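Local coordinates for malonyl acyl carrier protein transacylase (Streptococcus pneumoniae, PDB 3IM8), which probably transfers the malonyl group from malonyl-CoA to holo acyl carrier protein, as required for fatty acid synthesis, at residues 16-21 with 66-71; 31-36 with 43-48; 52-55 with 59-62. All blocks are in the same frame, centred on the assembly; numbering follows the deposited sequence.

Contact 1 (16-21 with 66-71); sequences LGMGRD and LATSVA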
ATOM      1  N   LEU A  16     -11.294  11.615  -6.665  1.00 22.99           N
ATOM      2  CA  LEU A  16     -12.738  11.674  -6.630  1.00 22.10           C
ATOM      3  C   LEU A  16     -13.254  10.925  -7.863  1.00 20.58           C
ATOM      4  O   LEU A  16     -12.758  11.113  -8.943  1.00 18.54           O
ATOM      5  CB  LEU A  16     -13.232  13.134  -6.595  1.00 23.12           C
ATOM      6  CG  LEU A  16     -14.660  13.561  -6.212  1.00 25.63           C
ATOM      7  CD1 LEU A  16     -14.909  13.425  -4.714  1.00 26.55           C
ATOM      8  CD2 LEU A  16     -14.850  15.036  -6.657  1.00 31.44           C
ATOM      9  N   GLY A  17     -14.246  10.072  -7.652  1.00 19.22           N
ATOM     10  CA  GLY A  17     -14.895   9.354  -8.718  1.00 19.09           C
ATOM     11  C   GLY A  17     -14.215   8.068  -9.158  1.00 19.22           C
ATOM     12  O   GLY A  17     -14.677   7.456 -10.121  1.00 19.03           O
ATOM     13  N   MET A  18     -13.110   7.670  -8.511  1.00 18.53           N
ATOM     14  CA  MET A  18     -12.364   6.469  -8.954  1.00 17.95           C
ATOM     15  C   MET A  18     -13.253   5.222  -9.035  1.00 18.10           C
ATOM     16  O   MET A  18     -14.089   4.970  -8.158  1.00 18.50           O
ATOM     17  CB  MET A  18     -11.164   6.208  -8.056  1.00 17.74           C
ATOM     18  CG  MET A  18     -11.570   6.013  -6.585  1.00 16.46           C
ATOM     19  SD  MET A  18     -10.187   5.686  -5.545  1.00 20.17           S
ATOM     20  CE  MET A  18     -11.086   5.063  -4.133  1.00 16.84           C
ATOM     21  N   GLY A  19     -13.100   4.460 -10.104  1.00 18.75           N
ATOM     22  CA  GLY A  19     -13.891   3.257 -10.265  1.00 19.09           C
ATOM     23  C   GLY A  19     -15.325   3.467 -10.737  1.00 20.40           C
ATOM     24  O   GLY A  19     -16.068   2.483 -10.902  1.00 22.04           O
ATOM     25  N   ARG A  20     -15.756   4.711 -10.916  1.00 20.40           N
ATOM     26  CA  ARG A  20     -17.188   4.955 -11.236  1.00 20.93           C
ATOM     27  C   ARG A  20     -17.571   4.421 -12.622  1.00 20.98           C
ATOM     28  O   ARG A  20     -18.666   3.859 -12.785  1.00 20.49           O
ATOM     29  CB  ARG A  20     -17.575   6.458 -11.126  1.00 21.85           C
ATOM     30  CG  ARG A  20     -19.050   6.744 -11.554  1.00 20.32           C
ATOM     31  CD  ARG A  20     -19.984   6.468 -10.417  1.00 17.04           C
ATOM     32  NE  ARG A  20     -21.323   6.108 -10.886  1.00 18.28           N
ATOM     33  CZ  ARG A  20     -22.444   6.187 -10.145  1.00 20.36           C
ATOM     34  NH1 ARG A  20     -23.592   5.772 -10.657  1.00 22.41           N
ATOM     35  NH2 ARG A  20     -22.425   6.672  -8.885  1.00 19.22           N
ATOM     36  N   ASP A  21     -16.696   4.629 -13.623  1.00 21.66           N
ATOM     37  CA  ASP A  21     -16.874   4.019 -14.960  1.00 22.73           C
ATOM     38  C   ASP A  21     -17.113   2.487 -14.881  1.00 23.20           C
ATOM     39  O   ASP A  21     -18.125   1.949 -15.411  1.00 24.65           O
ATOM     40  CB  ASP A  21     -15.711   4.394 -15.908  1.00 23.83           C
ATOM     41  CG  ASP A  21     -14.301   4.094 -15.335  1.00 23.19           C
ATOM     42  OD1 ASP A  21     -14.139   3.623 -14.203  1.00 21.42           O
ATOM     43  OD2 ASP A  21     -13.310   4.360 -16.045  1.00 24.25           O
ATOM     44  N   LEU A  66      -9.461   0.101  -0.768  1.00 16.92           N
ATOM     45  CA  LEU A  66      -9.538  -1.372  -0.767  1.00 16.61           C
ATOM     46  C   LEU A  66     -10.732  -1.913  -1.584  1.00 14.77           C
ATOM     47  O   LEU A  66     -10.590  -2.860  -2.347  1.00 14.11           O
ATOM     48  CB  LEU A  66      -9.545  -1.952   0.661  1.00 16.31           C
ATOM     49  CG  LEU A  66      -9.772  -3.479   0.717  1.00 18.28           C
ATOM     50  CD1 LEU A  66      -8.669  -4.195   1.535  1.00 18.59           C
ATOM     51  CD2 LEU A  66     -11.209  -3.875   1.181  1.00 21.56           C
ATOM     52  N   ALA A  67     -11.902  -1.312  -1.411  1.00 15.48           N
ATOM     53  CA  ALA A  67     -13.106  -1.729  -2.105  1.00 15.01           C
ATOM     54  C   ALA A  67     -12.933  -1.504  -3.596  1.00 16.26           C
ATOM     55  O   ALA A  67     -13.294  -2.361  -4.390  1.00 17.65           O
ATOM     56  CB  ALA A  67     -14.296  -0.948  -1.594  1.00 14.76           C
ATOM     57  N   THR A  68     -12.357  -0.354  -3.970  1.00 16.88           N
ATOM     58  CA  THR A  68     -12.123  -0.028  -5.369  1.00 16.30           C
ATOM     59  C   THR A  68     -11.128  -0.982  -6.020  1.00 16.57           C
ATOM     60  O   THR A  68     -11.399  -1.543  -7.051  1.00 17.21           O
ATOM     61  CB  THR A  68     -11.637   1.372  -5.494  1.00 15.91           C
ATOM     62  OG1 THR A  68     -12.673   2.252  -5.031  1.00 13.91           O
ATOM     63  CG2 THR A  68     -11.325   1.662  -6.967  1.00 16.49           C
ATOM     64  N   SER A  69      -9.996  -1.185  -5.373  1.00 16.46           N
ATOM     65  CA  SER A  69      -9.008  -2.151  -5.828  1.00 16.53           C
ATOM     66  C   SER A  69      -9.522  -3.576  -5.941  1.00 16.24           C
ATOM     67  O   SER A  69      -9.290  -4.216  -6.961  1.00 17.14           O
ATOM     68  CB  SER A  69      -7.822  -2.145  -4.880  1.00 15.85           C
ATOM     69  OG  SER A  69      -7.253  -0.851  -4.899  1.00 17.77           O
ATOM     70  N   VAL A  70     -10.130  -4.102  -4.880  1.00 15.95           N
ATOM     71  CA  VAL A  70     -10.749  -5.453  -4.945  1.00 15.66           C
ATOM     72  C   VAL A  70     -11.712  -5.561  -6.117  1.00 16.39           C
ATOM     73  O   VAL A  70     -11.696  -6.572  -6.855  1.00 16.85           O
ATOM     74  CB  VAL A  70     -11.407  -5.859  -3.625  1.00 14.88           C
ATOM     75  CG1 VAL A  70     -12.086  -7.221  -3.726  1.00 15.06           C
ATOM     76  CG2 VAL A  70     -10.317  -5.924  -2.539  1.00 15.72           C
ATOM     77  N   ALA A  71     -12.535  -4.534  -6.312  1.00 17.03           N
ATOM     78  CA  ALA A  71     -13.453  -4.511  -7.479  1.00 17.88           C
ATOM     79  C   ALA A  71     -12.714  -4.587  -8.832  1.00 18.36           C
ATOM     80  O   ALA A  71     -13.139  -5.328  -9.738  1.00 18.66           O
ATOM     81  CB  ALA A  71     -14.269  -3.290  -7.447  1.00 18.66           C
TER
HETATM   82  O   HOH W   1     -14.970   2.882  -6.761  1.00 17.24           O
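M18 reaches across to T68 with the very end of its side chain, and the methyl CE comes to 3.4 Å from T68 OG1. CG of M18 sits between its own backbone N and carbonyl carbon (chi1 58°); from there the chain runs out fully extended, which carries CE to the helix. The close-packed side of the contact is therefore this methyl against the threonine, with P274 and I48 touching both residues. T68 OG1 is polar yet buried: it bonds to A64 O one turn back in its own helix and also accepts from water 1, at 2.9 Å. The same water donates to M18 O at 2.7 Å, so one solvent molecule joins loop and helix where no direct hydrogen bond does; M18 O is gripped a second time by R45 NH2. Segment 16-21 belongs to the stretch after strand 4-8 that follows the GQG motif of the acyltransferase family, and it turns into helix 20-25 through a type II turn, G17 to R20. G19 is the N-cap of that helix. It has no side chain and backs onto T68 CG2 with CA at 4.5 Å, leaving no room there for a CB. The looser side begins after it, where the chain leaves helix 58-78 and the partly exposed R20 and D21 find their partners elsewhere, R20 in salt bridges with D24 and D49, D21 at Q297 N.

Contact 2 (31-36 with 43-48); sequences ETIDRA and DLRYLI
I33 lies against R45 as the centre of this contact, with the closest CA pair of the two segments, 6.7 Å apart. Both of its branches are used. CG2, anti to the backbone N, meets R45 CB at 4.0 Å, while CG1 lies 4.0 Å from R45 NH1, approaching the guanidinium at a slant. R45 can offer both ends to one isoleucine because its chain is bent twice, at chi2 (78°) and chi3 (-93°), folding the guanidinium back rather than sending it outward. Its charge is answered by D49, one turn on in the same helix, which should hold the bent shape and leave the aliphatic part of the arginine for apolar packing. L44 supplies the other half of the contact: CD2 touches A36 CB at 3.9 Å, a purely apolar meeting one turn along from I33. At the start of the second helix D43 acts as N-cap, accepting from Y46 N through OD1 at 2.9 Å. That bond is nearly straight at nitrogen (176°), although the amide comes from above the carboxylate plane. The two segments belong to consecutive helices, 27-40 and 44-50, joined by a short link; S37 OG spans it by bonding to L44 N. Helix 58-78 runs past both, its A67 touching I33 and L44 alike, while V109 of helix 105-122 backs A36 and Y23 of helix 20-25 touches I33 and R45.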
ATOM      1  N   GLU A  31     -21.620  -4.674  -7.414  1.00 25.51           N
ATOM      2  CA  GLU A  31     -21.761  -5.602  -6.309  1.00 25.45           C
ATOM      3  C   GLU A  31     -20.640  -5.424  -5.301  1.00 24.68           C
ATOM      4  O   GLU A  31     -20.907  -5.289  -4.127  1.00 24.82           O
ATOM      5  CB  GLU A  31     -21.773  -7.068  -6.805  1.00 26.82           C
ATOM      6  CG  GLU A  31     -21.703  -8.135  -5.670  1.00 29.94           C
ATOM      7  CD  GLU A  31     -23.066  -8.420  -4.951  1.00 32.52           C
ATOM      8  OE1 GLU A  31     -23.046  -9.177  -3.973  1.00 30.14           O
ATOM      9  OE2 GLU A  31     -24.138  -7.897  -5.366  1.00 36.02           O
ATOM     10  N   THR A  32     -19.373  -5.413  -5.739  1.00 23.92           N
ATOM     11  CA  THR A  32     -18.261  -5.259  -4.777  1.00 21.49           C
ATOM     12  C   THR A  32     -18.368  -3.949  -3.925  1.00 21.86           C
ATOM     13  O   THR A  32     -18.194  -3.962  -2.692  1.00 21.67           O
ATOM     14  CB  THR A  32     -16.846  -5.411  -5.501  1.00 21.85           C
ATOM     15  OG1 THR A  32     -16.786  -6.707  -6.112  1.00 23.33           O
ATOM     16  CG2 THR A  32     -15.631  -5.258  -4.526  1.00 18.73           C
ATOM     17  N   ILE A  33     -18.645  -2.813  -4.573  1.00 21.54           N
ATOM     18  CA  ILE A  33     -18.724  -1.527  -3.850  1.00 21.68           C
ATOM     19  C   ILE A  33     -19.940  -1.489  -2.915  1.00 21.67           C
ATOM     20  O   ILE A  33     -19.811  -1.013  -1.799  1.00 20.89           O
ATOM     21  CB  ILE A  33     -18.709  -0.264  -4.835  1.00 21.54           C
ATOM     22  CG1 ILE A  33     -17.425  -0.223  -5.669  1.00 20.64           C
ATOM     23  CG2 ILE A  33     -18.813   1.073  -4.085  1.00 22.16           C
ATOM     24  CD1 ILE A  33     -16.138  -0.209  -4.842  1.00 21.19           C
ATOM     25  N   ASP A  34     -21.116  -1.934  -3.388  1.00 22.73           N
ATOM     26  CA  ASP A  34     -22.343  -1.942  -2.544  1.00 23.32           C
ATOM     27  C   ASP A  34     -22.206  -2.908  -1.350  1.00 23.80           C
ATOM     28  O   ASP A  34     -22.611  -2.584  -0.241  1.00 24.98           O
ATOM     29  CB  ASP A  34     -23.636  -2.216  -3.343  1.00 23.62           C
ATOM     30  CG  ASP A  34     -23.880  -1.187  -4.499  1.00 25.30           C
ATOM     31  OD1 ASP A  34     -23.090  -0.209  -4.689  1.00 26.22           O
ATOM     32  OD2 ASP A  34     -24.894  -1.359  -5.222  1.00 26.03           O
ATOM     33  N   ARG A  35     -21.554  -4.044  -1.549  1.00 24.19           N
ATOM     34  CA  ARG A  35     -21.142  -4.884  -0.414  1.00 25.40           C
ATOM     35  C   ARG A  35     -20.271  -4.142   0.624  1.00 25.53           C
ATOM     36  O   ARG A  35     -20.430  -4.342   1.816  1.00 25.70           O
ATOM     37  CB  ARG A  35     -20.400  -6.112  -0.919  1.00 25.53           C
ATOM     38  CG  ARG A  35     -20.926  -7.322  -0.353  1.00 29.64           C
ATOM     39  CD  ARG A  35     -22.277  -7.658  -0.996  1.00 36.95           C
ATOM     40  NE  ARG A  35     -23.080  -8.515  -0.130  1.00 41.83           N
ATOM     41  CZ  ARG A  35     -23.877  -9.509  -0.537  1.00 44.87           C
ATOM     42  NH1 ARG A  35     -24.528 -10.213   0.375  1.00 44.59           N
ATOM     43  NH2 ARG A  35     -24.021  -9.824  -1.835  1.00 45.64           N
ATOM     44  N   ALA A  36     -19.347  -3.278   0.179  1.00 25.94           N
ATOM     45  CA  ALA A  36     -18.509  -2.586   1.140  1.00 26.40           C
ATOM     46  C   ALA A  36     -19.382  -1.547   1.832  1.00 26.66           C
ATOM     47  O   ALA A  36     -19.230  -1.298   3.012  1.00 26.89           O
ATOM     48  CB  ALA A  36     -17.317  -1.939   0.447  1.00 26.13           C
ATOM     49  N   ASP A  43     -22.852   5.047   2.469  1.00 25.81           N
ATOM     50  CA  ASP A  43     -22.777   4.909   1.036  1.00 25.73           C
ATOM     51  C   ASP A  43     -21.343   5.233   0.625  1.00 24.74           C
ATOM     52  O   ASP A  43     -21.027   6.411   0.516  1.00 23.94           O
ATOM     53  CB  ASP A  43     -23.776   5.910   0.381  1.00 27.33           C
ATOM     54  CG  ASP A  43     -23.850   5.781  -1.163  1.00 28.41           C
ATOM     55  OD1 ASP A  43     -22.979   5.191  -1.824  1.00 29.37           O
ATOM     56  OD2 ASP A  43     -24.804   6.332  -1.717  1.00 33.63           O
ATOM     57  N   LEU A  44     -20.494   4.206   0.410  1.00 23.37           N
ATOM     58  CA  LEU A  44     -19.113   4.430  -0.060  1.00 22.24           C
ATOM     59  C   LEU A  44     -19.022   4.978  -1.496  1.00 22.67           C
ATOM     60  O   LEU A  44     -18.076   5.713  -1.859  1.00 22.57           O
ATOM     61  CB  LEU A  44     -18.257   3.158   0.079  1.00 20.43           C
ATOM     62  CG  LEU A  44     -16.771   3.174  -0.358  1.00 18.57           C
ATOM     63  CD1 LEU A  44     -15.931   4.136   0.462  1.00 15.29           C
ATOM     64  CD2 LEU A  44     -16.184   1.729  -0.279  1.00 10.15           C
ATOM     65  N   ARG A  45     -19.985   4.619  -2.332  1.00 23.14           N
ATOM     66  CA  ARG A  45     -19.949   5.060  -3.721  1.00 23.48           C
ATOM     67  C   ARG A  45     -20.136   6.612  -3.765  1.00 24.48           C
ATOM     68  O   ARG A  45     -19.407   7.347  -4.477  1.00 23.41           O
ATOM     69  CB  ARG A  45     -21.063   4.335  -4.498  1.00 23.29           C
ATOM     70  CG  ARG A  45     -21.330   4.830  -5.926  1.00 22.86           C
ATOM     71  CD  ARG A  45     -20.245   4.278  -6.867  1.00 23.52           C
ATOM     72  NE  ARG A  45     -19.077   5.178  -7.051  1.00 19.87           N
ATOM     73  CZ  ARG A  45     -17.837   4.769  -7.256  1.00 19.31           C
ATOM     74  NH1 ARG A  45     -17.558   3.467  -7.292  1.00 20.41           N
ATOM     75  NH2 ARG A  45     -16.868   5.667  -7.410  1.00 17.74           N
ATOM     76  N   TYR A  46     -21.143   7.086  -3.023  1.00 24.92           N
ATOM     77  CA  TYR A  46     -21.371   8.525  -2.860  1.00 25.76           C
ATOM     78  C   TYR A  46     -20.139   9.228  -2.226  1.00 25.29           C
ATOM     79  O   TYR A  46     -19.685  10.283  -2.685  1.00 25.11           O
ATOM     80  CB  TYR A  46     -22.606   8.745  -1.992  1.00 26.83           C
ATOM     81  CG  TYR A  46     -22.923  10.211  -1.835  1.00 30.74           C
ATOM     82  CD1 TYR A  46     -23.435  10.962  -2.920  1.00 34.52           C
ATOM     83  CD2 TYR A  46     -22.685  10.860  -0.623  1.00 33.72           C
ATOM     84  CE1 TYR A  46     -23.694  12.352  -2.796  1.00 37.29           C
ATOM     85  CE2 TYR A  46     -22.947  12.219  -0.465  1.00 38.07           C
ATOM     86  CZ  TYR A  46     -23.446  12.970  -1.547  1.00 39.34           C
ATOM     87  OH  TYR A  46     -23.696  14.318  -1.349  1.00 39.70           O
ATOM     88  N   LEU A  47     -19.559   8.623  -1.186  1.00 24.54           N
ATOM     89  CA  LEU A  47     -18.321   9.197  -0.603  1.00 22.82           C
ATOM     90  C   LEU A  47     -17.259   9.356  -1.667  1.00 22.16           C
ATOM     91  O   LEU A  47     -16.677  10.442  -1.838  1.00 22.00           O
ATOM     92  CB  LEU A  47     -17.804   8.332   0.555  1.00 22.06           C
ATOM     93  CG  LEU A  47     -16.616   8.796   1.397  1.00 23.66           C
ATOM     94  CD1 LEU A  47     -16.640   8.170   2.785  1.00 23.83           C
ATOM     95  CD2 LEU A  47     -15.335   8.478   0.702  1.00 24.88           C
ATOM     96  N   ILE A  48     -17.004   8.285  -2.413  1.00 20.88           N
ATOM     97  CA  ILE A  48     -15.945   8.331  -3.409  1.00 20.35           C
ATOM     98  C   ILE A  48     -16.215   9.402  -4.512  1.00 20.69           C
ATOM     99  O   ILE A  48     -15.289  10.090  -5.018  1.00 20.33           O
ATOM    100  CB  ILE A  48     -15.648   6.890  -4.036  1.00 20.46           C
ATOM    101  CG1 ILE A  48     -14.961   5.969  -2.999  1.00 20.45           C
ATOM    102  CG2 ILE A  48     -14.715   7.014  -5.221  1.00 17.80           C
ATOM    103  CD1 ILE A  48     -15.122   4.434  -3.299  1.00 23.25           C
TER

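Contact 3 (52-55 with 59-62); sequences EDKL and RYTQ
Y60 holds its ring beside its own backbone N (chi1 -52°), turned toward K54, and T61 has OG1 on the corresponding position (chi1 -48°), which delivers the hydroxyl to L55 O. K54 completes the set: its chain runs out extended past the tyrosine. The lysine chain passes over the rim of one face of the ring, CB at 3.8 Å from Y60 CD2 and CD at 3.9 Å from Y60 CE2. Its carbonyl approaches the same ring differently: K54 O lies at the edge, near the ring plane, 3.5 Å from Y60 CD2, and also comes to 3.3 Å from Y60 CB. The ammonium end goes on beyond this, NZ standing 5.7 Å from the ring centroid, so any cation-pi attraction is weak; its firm partner is E51, in a salt bridge. On the opposite face of the ring R59 lays its CD against the rim. Next to this mixed surface is the one direct hydrogen bond between the segments, T61 OG1 to L55 O at 2.6 Å. The hydroxyl reaches the oxygen at a bent C=O angle of 133°, with the donor tilted away from the carbonyl plane. Helix 52-55 is a single turn that ends at L55, and helix 58-78 starts almost at once, so this is a sharp corner between consecutive helices. L47 of helix 44-50 packs on both L55 and Y60. Chemically, what crosses the corner is one short hydroxyl-to-carbonyl bond, from T61 to the last residue of the little helix, and lysine methylenes on the tyrosine ring; the lysine charge is paired outside the two segments and contributes at most a weak attraction to the ring.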
ATOM      1  N   GLU A  52     -14.945  14.956  -1.221  1.00 28.83           N
ATOM      2  CA  GLU A  52     -13.535  14.926  -1.469  1.00 29.67           C
ATOM      3  C   GLU A  52     -12.711  14.962  -0.160  1.00 30.41           C
ATOM      4  O   GLU A  52     -11.718  14.241  -0.025  1.00 30.01           O
ATOM      5  CB  GLU A  52     -13.106  15.989  -2.481  1.00 30.51           C
ATOM      6  CG  GLU A  52     -11.727  15.702  -2.982  1.00 34.16           C
ATOM      7  CD  GLU A  52     -11.367  16.363  -4.295  1.00 40.85           C
ATOM      8  OE1 GLU A  52     -10.153  16.308  -4.631  1.00 41.12           O
ATOM      9  OE2 GLU A  52     -12.272  16.929  -4.991  1.00 44.97           O
ATOM     10  N   ASP A  53     -13.143  15.728   0.833  1.00 30.66           N
ATOM     11  CA  ASP A  53     -12.376  15.791   2.074  1.00 30.99           C
ATOM     12  C   ASP A  53     -12.403  14.485   2.862  1.00 30.18           C
ATOM     13  O   ASP A  53     -11.402  14.063   3.431  1.00 29.87           O
ATOM     14  CB  ASP A  53     -12.865  16.938   2.941  1.00 31.53           C
ATOM     15  CG  ASP A  53     -12.459  18.289   2.393  1.00 34.04           C
ATOM     16  OD1 ASP A  53     -11.463  18.370   1.639  1.00 35.98           O
ATOM     17  OD2 ASP A  53     -13.121  19.273   2.761  1.00 36.19           O
ATOM     18  N   LYS A  54     -13.553  13.848   2.901  1.00 29.70           N
ATOM     19  CA  LYS A  54     -13.646  12.556   3.576  1.00 30.22           C
ATOM     20  C   LYS A  54     -12.800  11.510   2.838  1.00 28.18           C
ATOM     21  O   LYS A  54     -12.165  10.674   3.445  1.00 26.81           O
ATOM     22  CB  LYS A  54     -15.106  12.073   3.646  1.00 30.64           C
ATOM     23  CG  LYS A  54     -15.994  12.844   4.573  1.00 33.29           C
ATOM     24  CD  LYS A  54     -17.068  11.901   4.958  1.00 36.08           C
ATOM     25  CE  LYS A  54     -18.358  12.613   5.239  1.00 38.94           C
ATOM     26  NZ  LYS A  54     -19.409  11.559   5.152  1.00 39.98           N
ATOM     27  N   LEU A  55     -12.831  11.562   1.511  1.00 27.97           N
ATOM     28  CA  LEU A  55     -12.093  10.599   0.688  1.00 26.68           C
ATOM     29  C   LEU A  55     -10.602  10.638   1.066  1.00 27.17           C
ATOM     30  O   LEU A  55      -9.931   9.581   1.055  1.00 26.72           O
ATOM     31  CB  LEU A  55     -12.313  10.828  -0.836  1.00 26.19           C
ATOM     32  CG  LEU A  55     -11.579   9.925  -1.876  1.00 24.92           C
ATOM     33  CD1 LEU A  55     -11.889   8.385  -1.728  1.00 24.37           C
ATOM     34  CD2 LEU A  55     -11.763  10.345  -3.313  1.00 21.32           C
ATOM     35  N   ARG A  59      -9.359   7.239   7.695  1.00 24.85           N
ATOM     36  CA  ARG A  59     -10.350   6.236   8.084  1.00 25.37           C
ATOM     37  C   ARG A  59     -11.340   5.903   6.940  1.00 24.94           C
ATOM     38  O   ARG A  59     -11.927   4.821   6.944  1.00 25.41           O
ATOM     39  CB  ARG A  59     -11.120   6.632   9.368  1.00 26.56           C
ATOM     40  CG  ARG A  59     -12.168   7.752   9.132  1.00 31.06           C
ATOM     41  CD  ARG A  59     -13.422   7.569   9.960  1.00 39.58           C
ATOM     42  NE  ARG A  59     -13.209   7.468  11.410  1.00 45.99           N
ATOM     43  CZ  ARG A  59     -12.481   8.316  12.142  1.00 48.40           C
ATOM     44  NH1 ARG A  59     -11.852   9.354  11.570  1.00 49.50           N
ATOM     45  NH2 ARG A  59     -12.371   8.104  13.451  1.00 48.19           N
ATOM     46  N   TYR A  60     -11.528   6.829   5.985  1.00 24.04           N
ATOM     47  CA  TYR A  60     -12.356   6.558   4.789  1.00 23.73           C
ATOM     48  C   TYR A  60     -11.494   6.202   3.560  1.00 22.86           C
ATOM     49  O   TYR A  60     -11.907   5.420   2.722  1.00 23.59           O
ATOM     50  CB  TYR A  60     -13.277   7.732   4.445  1.00 23.84           C
ATOM     51  CG  TYR A  60     -14.104   8.183   5.610  1.00 25.36           C
ATOM     52  CD1 TYR A  60     -15.046   7.335   6.176  1.00 27.58           C
ATOM     53  CD2 TYR A  60     -13.916   9.445   6.177  1.00 24.29           C
ATOM     54  CE1 TYR A  60     -15.798   7.736   7.242  1.00 28.73           C
ATOM     55  CE2 TYR A  60     -14.667   9.853   7.254  1.00 26.88           C
ATOM     56  CZ  TYR A  60     -15.601   8.986   7.786  1.00 28.34           C
ATOM     57  OH  TYR A  60     -16.339   9.365   8.887  1.00 30.02           O
ATOM     58  N   THR A  61     -10.317   6.788   3.443  1.00 20.68           N
ATOM     59  CA  THR A  61      -9.445   6.433   2.342  1.00 20.10           C
ATOM     60  C   THR A  61      -9.170   4.937   2.271  1.00 18.31           C
ATOM     61  O   THR A  61      -9.154   4.331   1.164  1.00 17.26           O
ATOM     62  CB  THR A  61      -8.097   7.120   2.491  1.00 20.59           C
ATOM     63  OG1 THR A  61      -8.329   8.505   2.776  1.00 23.37           O
ATOM     64  CG2 THR A  61      -7.294   6.993   1.207  1.00 21.31           C
ATOM     65  N   GLN A  62      -8.888   4.342   3.433  1.00 16.79           N
ATOM     66  CA  GLN A  62      -8.439   2.944   3.425  1.00 15.83           C
ATOM     67  C   GLN A  62      -9.506   1.997   2.882  1.00 15.47           C
ATOM     68  O   GLN A  62      -9.237   1.261   1.949  1.00 14.66           O
ATOM     69  CB  GLN A  62      -7.853   2.517   4.779  1.00 15.27           C
ATOM     70  CG  GLN A  62      -6.552   3.320   5.110  1.00 18.01           C
ATOM     71  CD  GLN A  62      -5.699   2.680   6.203  1.00 21.05           C
ATOM     72  OE1 GLN A  62      -5.914   1.524   6.591  1.00 22.13           O
ATOM     73  NE2 GLN A  62      -4.754   3.438   6.723  1.00 19.25           N
TER

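All three contacts lie on one side of the chain's centre and run into one another. Contacts 1 and 2 are nearest, with centres about 9 Å apart, and share a backbone bond, G17 N to I48 O at 2.8 Å. Contact 3 stands about 13 Å from each: M18 CE reaches L55 CD1 at 4.2 Å, and L47 CD1 meets Y60 CB at 3.8 Å. Helix 58-78 serves contacts 1 and 3 directly and also packs beside contact 2. Only contact 3 comes near the predicted active site, the side chain of T61 being about 11 Å from that of S90; contacts 1 and 2 are plain helix and loop packing farther off.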